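Local coordinates for gram-negative insecticidal protein (Chromobacterium piscinae, PDB 6FBM) that is an insecticidal toxin of the MACPF (membrane attack complex/perforin) family that probably acts by forming pores in target-cell membranes, at residues V92-S95 / G96-L100; N26-Y29 / A30-E33; A285-K289 / P290-V294. All coordinates share one frame; numbering follows the deposited sequence.

Contact 1 (V92-S95 / G96-L100)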
loop_
_atom_site.group_PDB
_atom_site.type_symbol
_atom_site.label_atom_id
_atom_site.label_comp_id
_atom_site.label_asym_id
_atom_site.label_seq_id
_atom_site.Cartn_x
_atom_site.Cartn_y
_atom_site.Cartn_z
ATOM N N VAL A 92 32.894 11.785 -24.372
ATOM C CA VAL A 92 31.597 12.260 -23.884
ATOM C C VAL A 92 31.051 13.444 -24.661
ATOM O O VAL A 92 30.014 13.993 -24.296
ATOM C CB VAL A 92 31.655 12.604 -22.394
ATOM C CG1 VAL A 92 32.142 11.393 -21.614
ATOM C CG2 VAL A 92 32.540 13.813 -22.130
ATOM N N GLY A 93 31.738 13.828 -25.739
ATOM C CA GLY A 93 31.285 14.913 -26.607
ATOM C C GLY A 93 31.915 16.267 -26.383
ATOM O O GLY A 93 31.624 17.197 -27.139
ATOM N N VAL A 94 32.757 16.402 -25.363
ATOM C CA VAL A 94 33.395 17.681 -25.135
ATOM C C VAL A 94 34.678 17.729 -25.951
ATOM O O VAL A 94 35.655 17.064 -25.634
ATOM C CB VAL A 94 33.676 17.942 -23.661
ATOM C CG1 VAL A 94 34.402 19.268 -23.478
ATOM C CG2 VAL A 94 32.370 17.966 -22.903
ATOM N N SER A 95 34.633 18.518 -27.009
ATOM C CA SER A 95 35.787 18.832 -27.829
ATOM C C SER A 95 36.869 19.538 -27.018
ATOM O O SER A 95 36.576 20.283 -26.081
ATOM C CB SER A 95 35.364 19.728 -28.995
ATOM O OG SER A 95 36.485 20.241 -29.655
ATOM N N GLY A 96 38.112 19.318 -27.429
ATOM C CA GLY A 96 39.274 19.742 -26.667
ATOM C C GLY A 96 39.764 18.547 -25.888
ATOM O O GLY A 96 39.283 17.434 -26.067
ATOM N N ARG A 97 40.744 18.778 -25.039
ATOM C CA ARG A 97 41.348 17.721 -24.254
ATOM C C ARG A 97 41.206 18.163 -22.809
ATOM O O ARG A 97 42.189 18.240 -22.070
ATOM C CB ARG A 97 42.820 17.517 -24.669
ATOM C CG ARG A 97 43.040 17.128 -26.148
ATOM C CD ARG A 97 44.358 17.718 -26.727
ATOM N NE ARG A 97 44.461 17.834 -28.211
ATOM C CZ ARG A 97 43.984 18.829 -28.987
ATOM N NH1 ARG A 97 43.288 19.853 -28.483
ATOM N NH2 ARG A 97 44.189 18.793 -30.314
ATOM N N TYR A 98 39.969 18.475 -22.409
ATOM C CA TYR A 98 39.707 18.991 -21.059
ATOM C C TYR A 98 39.608 17.864 -20.054
ATOM O O TYR A 98 39.149 16.763 -20.371
ATOM C CB TYR A 98 38.428 19.847 -21.019
ATOM C CG TYR A 98 38.549 21.191 -21.714
ATOM C CD1 TYR A 98 39.093 22.298 -21.059
ATOM C CD2 TYR A 98 38.160 21.349 -23.038
ATOM C CE1 TYR A 98 39.235 23.518 -21.705
ATOM C CE2 TYR A 98 38.314 22.574 -23.693
ATOM C CZ TYR A 98 38.836 23.650 -23.007
ATOM O OH TYR A 98 38.977 24.845 -23.631
ATOM N N LYS A 99 40.052 18.148 -18.837
ATOM C CA LYS A 99 39.790 17.300 -17.673
ATOM C C LYS A 99 38.431 17.672 -17.083
ATOM O O LYS A 99 38.276 18.698 -16.403
ATOM C CB LYS A 99 40.899 17.459 -16.621
ATOM C CG LYS A 99 42.282 17.116 -17.139
ATOM C CD LYS A 99 43.390 17.468 -16.158
ATOM C CE LYS A 99 44.701 17.593 -16.913
ATOM N NZ LYS A 99 45.825 17.971 -16.010
ATOM N N LEU A 100 37.454 16.811 -17.357
ATOM C CA LEU A 100 36.069 17.025 -16.977
ATOM C C LEU A 100 35.764 16.296 -15.704
ATOM O O LEU A 100 36.581 15.523 -15.213
ATOM C CB LEU A 100 35.143 16.519 -18.072
ATOM C CG LEU A 100 35.346 17.075 -19.482
ATOM C CD1 LEU A 100 34.394 16.393 -20.444
ATOM C CD2 LEU A 100 35.131 18.581 -19.493
HETATM O O HOH W 1 37.615 16.744 -23.040
#
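Val92, Val94 and Leu100 make a local apolar contact across a loop that doubles back on itself between helix 81-88 and helix 102-108. CD1 of Leu100 is the shared point: it meets Val92 CG2 at 3.6 Å and Val94 CG2 at the same distance, tip to tip with each valine. Val94 CG1 lies anti to its backbone N (chi1 177°) and turns toward the Tyr98 ring, which it approaches obliquely at CD2, 4.3 Å away. The carbonyl O of Ser95 comes to the edge of that ring, in its plane, 3.6 Å from CD2. Water 1 ties the two limbs together, giving one hydrogen to Val94 O (3.3 Å) and one to Tyr98 O (3.1 Å), two acceptors that need such a donor between them. Gly93 and Gly96 take positive phi, as glycine readily does, where the loop turns. Outside the loop, Leu280 of strand 280-282 touches both valines, and Phe300 meets Tyr98 edge to face. The arrangement is that of an irregular connecting loop within the MACPF domain, closed by aliphatic side chains at its base and bridged by water.

Contact 2 (N26-Y29 / A30-E33)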
loop_
_atom_site.group_PDB
_atom_site.type_symbol
_atom_site.label_atom_id
_atom_site.label_comp_id
_atom_site.label_asym_id
_atom_site.label_seq_id
_atom_site.Cartn_x
_atom_site.Cartn_y
_atom_site.Cartn_z
ATOM N N ASN A 26 32.049 20.188 -15.117
ATOM C CA ASN A 26 33.010 20.067 -14.014
ATOM C C ASN A 26 32.437 19.357 -12.802
ATOM O O ASN A 26 33.092 19.324 -11.776
ATOM C CB ASN A 26 33.554 21.458 -13.632
ATOM C CG ASN A 26 34.369 22.080 -14.752
ATOM O OD1 ASN A 26 35.137 21.397 -15.397
ATOM N ND2 ASN A 26 34.170 23.367 -15.013
ATOM N N GLY A 27 31.253 18.754 -12.936
ATOM C CA GLY A 27 30.541 18.143 -11.806
ATOM C C GLY A 27 30.781 16.644 -11.714
ATOM O O GLY A 27 31.925 16.189 -11.785
ATOM N N LEU A 28 29.716 15.863 -11.548
ATOM C CA LEU A 28 29.862 14.405 -11.512
ATOM C C LEU A 28 29.781 13.839 -12.920
ATOM O O LEU A 28 29.324 14.511 -13.837
ATOM C CB LEU A 28 28.795 13.765 -10.632
ATOM C CG LEU A 28 28.645 14.299 -9.203
ATOM C CD1 LEU A 28 27.530 13.509 -8.537
ATOM C CD2 LEU A 28 29.943 14.231 -8.381
ATOM N N TYR A 29 30.256 12.610 -13.087
ATOM C CA TYR A 29 30.163 11.919 -14.358
ATOM C C TYR A 29 28.719 11.415 -14.508
ATOM O O TYR A 29 28.217 10.712 -13.672
ATOM C CB TYR A 29 31.156 10.754 -14.430
ATOM C CG TYR A 29 31.047 9.916 -15.685
ATOM C CD1 TYR A 29 31.759 10.243 -16.828
ATOM C CD2 TYR A 29 30.209 8.792 -15.728
ATOM C CE1 TYR A 29 31.651 9.478 -17.982
ATOM C CE2 TYR A 29 30.083 8.036 -16.880
ATOM C CZ TYR A 29 30.810 8.365 -18.000
ATOM O OH TYR A 29 30.711 7.612 -19.155
ATOM N N ALA A 30 28.088 11.823 -15.603
ATOM C CA ALA A 30 26.779 11.327 -16.026
ATOM C C ALA A 30 25.854 11.019 -14.858
ATOM O O ALA A 30 25.500 9.864 -14.593
ATOM C CB ALA A 30 26.931 10.113 -16.928
ATOM N N SER A 31 25.500 12.086 -14.154
ATOM C CA SER A 31 24.593 12.001 -13.028
ATOM C C SER A 31 23.559 13.110 -13.140
ATOM O O SER A 31 23.892 14.213 -13.560
ATOM C CB SER A 31 25.350 12.171 -11.716
ATOM O OG SER A 31 24.454 12.352 -10.659
ATOM N N PRO A 32 22.315 12.833 -12.709
ATOM C CA PRO A 32 21.310 13.896 -12.592
ATOM C C PRO A 32 21.690 14.992 -11.607
ATOM O O PRO A 32 21.208 16.106 -11.729
ATOM C CB PRO A 32 20.068 13.135 -12.076
ATOM C CG PRO A 32 20.292 11.716 -12.469
ATOM C CD PRO A 32 21.756 11.514 -12.367
ATOM N N GLU A 33 22.540 14.683 -10.638
ATOM C CA GLU A 33 22.971 15.672 -9.658
ATOM C C GLU A 33 23.716 16.834 -10.303
ATOM O O GLU A 33 23.726 17.916 -9.738
ATOM C CB GLU A 33 23.858 15.050 -8.578
ATOM C CG GLU A 33 23.187 14.122 -7.560
ATOM C CD GLU A 33 24.162 13.786 -6.411
ATOM O OE1 GLU A 33 24.700 12.645 -6.304
ATOM O OE2 GLU A 33 24.438 14.701 -5.608
#
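Leu28 turns its CG anti to its own carbonyl carbon (chi1 -53°) and Tyr29 sets its CG anti to the backbone N (chi1 176°), which sends the two side chains to different neighbours in the following residues. From Leu28 the extended chain carries CD1 to Glu33, 3.7 Å from OE1, the two side chains crossing obliquely; the same methyl lies 3.9 Å from Ser31 OG, and Leu28 CB rests against Ser31 CB. These are van der Waals contacts of an aliphatic branch with polar groups. Ser31 OG has a different task: it accepts the backbone N-H of Glu33 at 3.0 Å with an N-H...O angle of 152°, an ST turn that leads into the 3-10 turn beginning at Pro32. The Tyr29 ring receives Ala30 CB over one face, a CH-pi contact with the methyl 4.1 Å from the ring centroid. Ala30 adopts positive phi, and the chain bends sharply there, bringing the methyl back over the preceding ring. The hydroxyl of Tyr29 bonds to Asp274 OD1, while Arg125 makes a cation-pi contact with the ring and Phe101 meets it edge to face. The phenol is thus held at its oxygen as well as through its ring. The whole turn links strand 21-23 to strand 35-39, with Leu28 packed on Ala103 and Val107 of helix 102-108 and Ser31 on Thr239 of strand 232-239.

Contact 3 (A285-K289 / P290-V294)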
loop_
_atom_site.group_PDB
_atom_site.type_symbol
_atom_site.label_atom_id
_atom_site.label_comp_id
_atom_site.label_asym_id
_atom_site.label_seq_id
_atom_site.Cartn_x
_atom_site.Cartn_y
_atom_site.Cartn_z
ATOM N N ALA A 285 26.859 26.032 -30.457
ATOM C CA ALA A 285 26.293 25.540 -31.727
ATOM C C ALA A 285 24.816 25.927 -31.959
ATOM O O ALA A 285 24.345 25.902 -33.095
ATOM C CB ALA A 285 26.463 24.025 -31.836
ATOM N N LEU A 286 24.096 26.279 -30.892
ATOM C CA LEU A 286 22.699 26.713 -30.982
ATOM C C LEU A 286 22.493 28.182 -31.330
ATOM O O LEU A 286 21.364 28.607 -31.622
ATOM C CB LEU A 286 21.996 26.429 -29.653
ATOM C CG LEU A 286 21.997 24.971 -29.198
ATOM C CD1 LEU A 286 21.555 24.892 -27.738
ATOM C CD2 LEU A 286 21.093 24.160 -30.110
ATOM N N ALA A 287 23.555 28.982 -31.248
ATOM C CA ALA A 287 23.444 30.412 -31.520
ATOM C C ALA A 287 23.166 30.643 -33.009
ATOM O O ALA A 287 23.669 29.891 -33.855
ATOM C CB ALA A 287 24.717 31.119 -31.093
ATOM N N ASP A 288 22.342 31.649 -33.320
ATOM C CA ASP A 288 21.965 31.969 -34.719
ATOM C C ASP A 288 23.164 32.386 -35.576
ATOM O O ASP A 288 23.363 31.835 -36.660
ATOM C CB ASP A 288 20.899 33.078 -34.777
ATOM C CG ASP A 288 19.534 32.625 -34.302
ATOM O OD1 ASP A 288 19.186 31.437 -34.416
ATOM O OD2 ASP A 288 18.777 33.478 -33.832
ATOM N N LYS A 289 23.967 33.320 -35.068
ATOM C CA LYS A 289 25.057 33.914 -35.849
ATOM C C LYS A 289 26.386 33.176 -35.636
ATOM O O LYS A 289 26.759 32.923 -34.507
ATOM C CB LYS A 289 25.216 35.392 -35.479
ATOM C CG LYS A 289 23.930 36.191 -35.527
ATOM C CD LYS A 289 24.134 37.691 -35.683
ATOM C CE LYS A 289 22.827 38.383 -35.283
ATOM N NZ LYS A 289 22.542 39.698 -35.934
ATOM N N PRO A 290 27.113 32.845 -36.718
ATOM C CA PRO A 290 28.465 32.266 -36.564
ATOM C C PRO A 290 29.448 33.059 -35.674
ATOM O O PRO A 290 30.320 32.454 -35.055
ATOM C CB PRO A 290 28.991 32.218 -38.012
ATOM C CG PRO A 290 27.760 32.099 -38.854
ATOM C CD PRO A 290 26.672 32.844 -38.130
ATOM N N GLU A 291 29.300 34.382 -35.614
ATOM C CA GLU A 291 30.168 35.253 -34.802
ATOM C C GLU A 291 29.927 34.988 -33.322
ATOM O O GLU A 291 30.847 35.041 -32.511
ATOM C CB GLU A 291 29.901 36.752 -35.065
ATOM C CG GLU A 291 29.886 37.181 -36.530
ATOM C CD GLU A 291 28.499 37.089 -37.155
ATOM O OE1 GLU A 291 27.565 37.779 -36.682
ATOM O OE2 GLU A 291 28.333 36.294 -38.102
ATOM N N ARG A 292 28.664 34.746 -32.987
ATOM C CA ARG A 292 28.237 34.447 -31.624
ATOM C C ARG A 292 28.665 33.028 -31.198
ATOM O O ARG A 292 29.134 32.830 -30.072
ATOM C CB ARG A 292 26.718 34.649 -31.524
ATOM C CG ARG A 292 26.102 34.502 -30.144
ATOM C CD ARG A 292 26.779 35.313 -29.059
ATOM N NE ARG A 292 25.982 35.273 -27.839
ATOM C CZ ARG A 292 26.341 35.788 -26.662
ATOM N NH1 ARG A 292 27.523 36.404 -26.495
ATOM N NH2 ARG A 292 25.497 35.675 -25.628
ATOM N N ARG A 293 28.534 32.058 -32.108
ATOM C CA ARG A 293 29.014 30.685 -31.883
ATOM C C ARG A 293 30.474 30.693 -31.535
ATOM O O ARG A 293 30.927 29.962 -30.663
ATOM C CB ARG A 293 28.856 29.808 -33.131
ATOM C CG ARG A 293 27.423 29.511 -33.544
ATOM C CD ARG A 293 27.361 28.774 -34.867
ATOM N NE ARG A 293 26.054 28.958 -35.487
ATOM C CZ ARG A 293 25.738 28.616 -36.739
ATOM N NH1 ARG A 293 26.598 27.958 -37.518
ATOM N NH2 ARG A 293 24.510 28.863 -37.188
ATOM N N VAL A 294 31.214 31.519 -32.255
ATOM C CA VAL A 294 32.644 31.565 -32.128
ATOM C C VAL A 294 33.015 32.271 -30.842
ATOM O O VAL A 294 33.884 31.771 -30.136
ATOM C CB VAL A 294 33.309 32.186 -33.395
ATOM C CG1 VAL A 294 34.778 32.524 -33.167
ATOM C CG2 VAL A 294 33.183 31.215 -34.569
#
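The guanidinium of Arg293 has Ala287 O at its edge, in its plane, and over one face the backbone N of Pro290, 4.2 Å above and offset toward the rim. NE donates to Ala287 O at 3.0 Å in a nearly straight bond, 169° at the hydrogen, although NE is tilted 28° from the carbonyl plane. The terminal NH2 adds a weak bond to Asp288 O at 3.2 Å, so one side chain holds two successive carbonyls of the turn. Arg293 reaches them with CG anti to its carbonyl carbon (chi1 -67°) and its chain extended from CG to NE, which carries the guanidinium to the carbonyls of the preceding turn. The backbone follows the usual pattern of a helix start. Lys289, at the N-cap position, accepts Arg293 N at 3.1 Å through its carbonyl O, with Arg292 N as a weak additional donor. Arg292 goes another way: its CG touches Ala287 CB at 3.8 Å, and its guanidinium leaves for Leu153 O, Met158 O and Glu295. The aliphatic part of Lys289 lies across the carboxylate of Glu291, CB 3.6 Å from OE1, with the ammonium farther off. Asp288 N bonds to Asn154 OD1, joining the turn to helix 147-154. The Arg293 guanidinium thus fastens the turn to helix 290-298 through backbone carbonyls, while a like charge, Arg142, stands close to NH2; the carbonyl oxygens probably help to stabilise the positive charge and offset part of that repulsion.

Contacts 1 and 2 adjoin each other: their centres are 14 Å apart, and Val92 CG1 packs against Tyr29 CE1 at 4.1 Å. Both loops also meet helix 300-304, that of contact 1 through Tyr98 and Leu100, that of contact 2 through Asn26, at its start. Contact 2 is the buried one, whereas contacts 1 and 3 are partly buried. Contact 3 stands apart, its nearest atoms about 10 Å from contact 1 and about 17 Å from contact 2. Chemistry follows position: aliphatic packing and a bridging water in contact 1, a tyrosine ring with a methyl, a cation and another ring around it, beside a serine ST turn, in contact 2, and arginine-to-carbonyl bonds at a helix start in contact 3.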